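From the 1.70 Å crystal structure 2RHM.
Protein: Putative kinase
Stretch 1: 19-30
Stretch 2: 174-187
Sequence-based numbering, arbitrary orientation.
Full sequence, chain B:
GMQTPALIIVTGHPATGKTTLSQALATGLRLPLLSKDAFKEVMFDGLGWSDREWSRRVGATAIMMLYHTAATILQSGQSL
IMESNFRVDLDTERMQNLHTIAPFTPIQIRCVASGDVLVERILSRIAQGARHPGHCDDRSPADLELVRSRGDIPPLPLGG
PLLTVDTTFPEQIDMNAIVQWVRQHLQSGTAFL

Stretch 1, residues 19-30: TTLSQALATGLR
Stretch 2 174-187: DMNAIVQWVRQHLQ

Two helices of one chain, at least 150 residues apart in sequence wherever they touch, pack through apolar side chains, with no hydrogen bond crossing between them. Val179 (chi1 t) lies at the centre, a knob in the hole formed by Ala24, Leu25, Gly28 and Leu29. Here the backbones come close, with Leu25 CA 5.8 Å from Val179 CA, and Val179 CG2 rests 3.9 Å from Ala24 O while Val179 CG1 lies 4.1 Å from Gly28 O. Gly28 leaves room for this knob: an ideal CB on it would point toward the other helix and fall 3.0 Å from Val179 CG2, a clash. Leu25 (m, t) starts sideways, but its end reaches across, placing Leu25 CD2 3.9 Å from Val179 CG2 and 3.7 Å from Val182 CG2. The reciprocal knob is Leu29 (m, t), seated among Val179, Val182, Arg183 and Leu186; Leu29 CD1 meets Val182 CG1 at 3.6 Å, and Leu29 CD2 lies 3.9 Å from Val179 CG1 and 4.0 Å from Leu186 CD1. Val182 is t and Leu186 m, t.

Toward the N-terminal end of the second helix, selenomethionine Met175 (t, p, p) points toward the first helix. Ala24 CB touches Met175 CG at 3.3 Å, with their CA atoms 7.2 Å apart, and Leu21 CG sits 4.1 Å from Met175 SE. Leu21 (t, t) also brings its CD1 to 4.1 Å from Ile178 CD1, the isoleucine being m, t. Thr20 (m) adds a marginal contact, its CG2 4.5 Å from Met175 CE.

The helix through 19-29 began earlier in the chain; the other spans 175-187. Their axes approach to 9.8 Å and cross at -62°, N-to-C directions 62° apart, and the contact buries 481 Å² over both sides. Helical i to i-4 bonds hold each backbone, such as Gly28 N to Ala24 O at 2.8 Å and Arg183 N to Val179 O at 2.9 Å. Arg30 leaves helical geometry with positive phi (52/55).

At the polar edge, Arg183 (m, t, p, chi4 -105°) lends its aliphatic stem to the contact, Arg183 CG lying 3.3 Å from Leu29 CD2. Its NH1 donates to Gln180 OE1 at 3.2 Å, and Gln180 NE2 (chi1 and chi2 m) donates to Asn176 OD1 at 3.0 Å, a chain of bonds along the second helix. Asp174 (t) caps that helix by accepting from Ala177 N at its OD1, 2.9 Å away, satisfying an amide of the first turn.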

# COMPACT_ATOMS: atom_id res chain seq x y z
N THR B 19 8.04 -12.79 -9.09
CA THR B 19 7.45 -12.86 -7.76
C THR B 19 8.49 -13.37 -6.75
O THR B 19 8.79 -12.72 -5.74
CB THR B 19 6.23 -13.78 -7.72
OG1 THR B 19 5.30 -13.35 -8.71
CG2 THR B 19 5.61 -13.75 -6.37
N THR B 20 9.08 -14.51 -7.05
CA THR B 20 10.05 -15.10 -6.13
C THR B 20 11.25 -14.20 -5.90
O THR B 20 11.70 -14.02 -4.77
CB THR B 20 10.54 -16.45 -6.67
OG1 THR B 20 9.43 -17.36 -6.66
CG2 THR B 20 11.67 -17.03 -5.80
N LEU B 21 11.76 -13.65 -6.99
CA LEU B 21 12.90 -12.76 -6.97
C LEU B 21 12.64 -11.49 -6.17
O LEU B 21 13.46 -11.09 -5.33
CB LEU B 21 13.35 -12.45 -8.39
CG LEU B 21 14.65 -11.65 -8.50
CD1 LEU B 21 15.37 -11.97 -9.80
CD2 LEU B 21 14.47 -10.13 -8.34
N SER B 22 11.49 -10.86 -6.38
CA SER B 22 11.17 -9.65 -5.64
C SER B 22 11.04 -9.95 -4.13
O SER B 22 11.47 -9.17 -3.28
CB SER B 22 9.91 -9.01 -6.19
OG SER B 22 8.79 -9.82 -5.95
N GLN B 23 10.48 -11.11 -3.80
CA GLN B 23 10.35 -11.51 -2.40
C GLN B 23 11.72 -11.76 -1.74
O GLN B 23 11.95 -11.40 -0.57
CB GLN B 23 9.41 -12.71 -2.29
CG GLN B 23 7.94 -12.36 -2.63
CD GLN B 23 6.99 -13.58 -2.65
OE1 GLN B 23 7.43 -14.73 -2.67
NE2 GLN B 23 5.69 -13.30 -2.67
N ALA B 24 12.62 -12.39 -2.49
CA ALA B 24 14.00 -12.60 -2.05
C ALA B 24 14.74 -11.27 -1.84
O ALA B 24 15.58 -11.17 -0.94
CB ALA B 24 14.76 -13.44 -3.08
N LEU B 25 14.45 -10.29 -2.68
CA LEU B 25 15.02 -8.96 -2.54
C LEU B 25 14.46 -8.28 -1.29
O LEU B 25 15.20 -7.62 -0.56
CB LEU B 25 14.73 -8.08 -3.76
CG LEU B 25 15.57 -8.27 -5.01
CD1 LEU B 25 15.09 -7.30 -6.05
CD2 LEU B 25 17.04 -8.04 -4.74
N ALA B 26 13.17 -8.45 -1.03
CA ALA B 26 12.56 -7.81 0.11
C ALA B 26 13.20 -8.36 1.39
O ALA B 26 13.52 -7.61 2.30
CB ALA B 26 11.09 -8.03 0.13
N THR B 27 13.39 -9.68 1.43
CA THR B 27 14.00 -10.35 2.58
C THR B 27 15.49 -10.03 2.70
O THR B 27 16.00 -9.79 3.80
CB THR B 27 13.81 -11.89 2.47
OG1 THR B 27 12.42 -12.19 2.40
CG2 THR B 27 14.40 -12.59 3.64
N GLY B 28 16.17 -10.01 1.56
CA GLY B 28 17.61 -9.75 1.51
C GLY B 28 18.04 -8.31 1.77
O GLY B 28 19.14 -8.08 2.28
N LEU B 29 17.18 -7.36 1.43
CA LEU B 29 17.47 -5.93 1.61
C LEU B 29 16.64 -5.31 2.75
O LEU B 29 16.83 -4.13 3.07
CB LEU B 29 17.18 -5.17 0.32
CG LEU B 29 17.84 -5.63 -0.98
CD1 LEU B 29 17.19 -4.95 -2.17
CD2 LEU B 29 19.33 -5.37 -0.96
N ARG B 30 15.75 -6.09 3.35
CA ARG B 30 14.84 -5.62 4.39
C ARG B 30 14.08 -4.37 3.92
O ARG B 30 14.08 -3.33 4.59
CB ARG B 30 15.59 -5.36 5.70
CG ARG B 30 16.34 -6.58 6.20
CD ARG B 30 17.11 -6.28 7.48
NE ARG B 30 16.19 -5.88 8.54
CZ ARG B 30 15.46 -6.73 9.27
NH1 ARG B 30 15.53 -8.05 9.07
NH2 ARG B 30 14.65 -6.25 10.20
N ASP B 174 21.72 -17.74 -8.70
CA ASP B 174 22.24 -17.51 -7.36
C ASP B 174 21.54 -16.27 -6.83
O ASP B 174 21.85 -15.14 -7.22
CB ASP B 174 23.75 -17.33 -7.39
CG ASP B 174 24.35 -17.18 -6.00
OD1 ASP B 174 23.79 -16.45 -5.15
OD2 ASP B 174 25.40 -17.80 -5.76
N MSE B 175 20.56 -16.49 -5.96
CA MSE B 175 19.74 -15.39 -5.48
C MSE B 175 20.58 -14.38 -4.69
O MSE B 175 20.38 -13.18 -4.84
CB MSE B 175 18.55 -15.93 -4.67
CG MSE B 175 17.44 -14.92 -4.44
SE MSE B 175 16.72 -14.26 -6.13
CE MSE B 175 15.90 -15.87 -6.68
N ASN B 176 21.55 -14.82 -3.91
CA ASN B 176 22.34 -13.86 -3.15
C ASN B 176 23.14 -12.97 -4.07
O ASN B 176 23.37 -11.81 -3.76
CB ASN B 176 23.30 -14.47 -2.12
CG ASN B 176 24.11 -13.36 -1.39
OD1 ASN B 176 23.51 -12.43 -0.84
ND2 ASN B 176 25.44 -13.42 -1.47
N ALA B 177 23.60 -13.52 -5.20
CA ALA B 177 24.35 -12.71 -6.15
C ALA B 177 23.48 -11.57 -6.66
O ALA B 177 23.94 -10.43 -6.80
CB ALA B 177 24.87 -13.58 -7.30
N ILE B 178 22.21 -11.87 -6.91
CA ILE B 178 21.27 -10.87 -7.40
C ILE B 178 21.02 -9.82 -6.31
O ILE B 178 21.08 -8.63 -6.57
CB ILE B 178 19.96 -11.52 -7.88
CG1 ILE B 178 20.25 -12.46 -9.06
CG2 ILE B 178 18.96 -10.44 -8.28
CD1 ILE B 178 19.14 -13.46 -9.35
N VAL B 179 20.80 -10.26 -5.07
CA VAL B 179 20.67 -9.33 -3.96
C VAL B 179 21.91 -8.44 -3.84
O VAL B 179 21.79 -7.23 -3.68
CB VAL B 179 20.41 -10.04 -2.62
CG1 VAL B 179 20.54 -9.06 -1.45
CG2 VAL B 179 19.04 -10.71 -2.63
N GLN B 180 23.11 -9.04 -3.92
CA GLN B 180 24.36 -8.26 -3.83
C GLN B 180 24.51 -7.23 -4.95
O GLN B 180 25.03 -6.13 -4.72
CB GLN B 180 25.60 -9.17 -3.79
CG GLN B 180 25.70 -9.99 -2.53
CD GLN B 180 25.45 -9.16 -1.29
OE1 GLN B 180 26.05 -8.10 -1.11
NE2 GLN B 180 24.53 -9.63 -0.45
N TRP B 181 24.11 -7.61 -6.16
CA TRP B 181 24.09 -6.68 -7.29
C TRP B 181 23.28 -5.42 -6.95
O TRP B 181 23.77 -4.30 -7.13
CB TRP B 181 23.54 -7.36 -8.54
CG TRP B 181 23.59 -6.48 -9.77
CD1 TRP B 181 24.61 -6.36 -10.66
CD2 TRP B 181 22.55 -5.61 -10.23
NE1 TRP B 181 24.27 -5.47 -11.64
CE2 TRP B 181 23.02 -4.99 -11.40
CE3 TRP B 181 21.28 -5.29 -9.76
CZ2 TRP B 181 22.24 -4.06 -12.11
CZ3 TRP B 181 20.51 -4.38 -10.46
CH2 TRP B 181 21.00 -3.78 -11.62
N VAL B 182 22.08 -5.61 -6.42
CA VAL B 182 21.25 -4.49 -5.96
C VAL B 182 21.94 -3.72 -4.81
O VAL B 182 21.99 -2.50 -4.84
CB VAL B 182 19.82 -4.94 -5.50
CG1 VAL B 182 19.03 -3.76 -5.00
CG2 VAL B 182 19.08 -5.60 -6.63
N ARG B 183 22.48 -4.43 -3.82
CA ARG B 183 23.16 -3.75 -2.70
C ARG B 183 24.27 -2.84 -3.19
O ARG B 183 24.38 -1.70 -2.74
CB ARG B 183 23.72 -4.75 -1.68
CG ARG B 183 22.66 -5.46 -0.90
CD ARG B 183 23.24 -6.31 0.23
NE ARG B 183 23.66 -5.50 1.37
CZ ARG B 183 24.93 -5.21 1.69
NH1 ARG B 183 25.95 -5.65 0.96
NH2 ARG B 183 25.17 -4.47 2.77
N GLN B 184 25.10 -3.34 -4.11
CA GLN B 184 26.20 -2.54 -4.63
C GLN B 184 25.64 -1.25 -5.21
O GLN B 184 26.12 -0.15 -4.90
CB GLN B 184 26.99 -3.29 -5.70
N HIS B 185 24.59 -1.38 -6.02
CA HIS B 185 23.96 -0.20 -6.61
C HIS B 185 23.25 0.72 -5.61
O HIS B 185 23.23 1.94 -5.80
CB HIS B 185 23.07 -0.63 -7.78
CG HIS B 185 23.85 -1.08 -8.98
ND1 HIS B 185 24.50 -0.18 -9.79
CD2 HIS B 185 24.13 -2.31 -9.46
CE1 HIS B 185 25.14 -0.85 -10.74
NE2 HIS B 185 24.93 -2.14 -10.56
N LEU B 186 22.71 0.17 -4.53
CA LEU B 186 22.14 0.99 -3.45
C LEU B 186 23.24 1.76 -2.72
O LEU B 186 23.04 2.90 -2.31
CB LEU B 186 21.41 0.13 -2.41
CG LEU B 186 20.11 -0.57 -2.77
CD1 LEU B 186 19.67 -1.46 -1.63
CD2 LEU B 186 19.03 0.44 -3.11
N GLN B 187 24.39 1.10 -2.55
CA GLN B 187 25.55 1.69 -1.87
C GLN B 187 26.03 2.95 -2.57
O GLN B 187 26.35 3.95 -1.92
CB GLN B 187 26.69 0.66 -1.79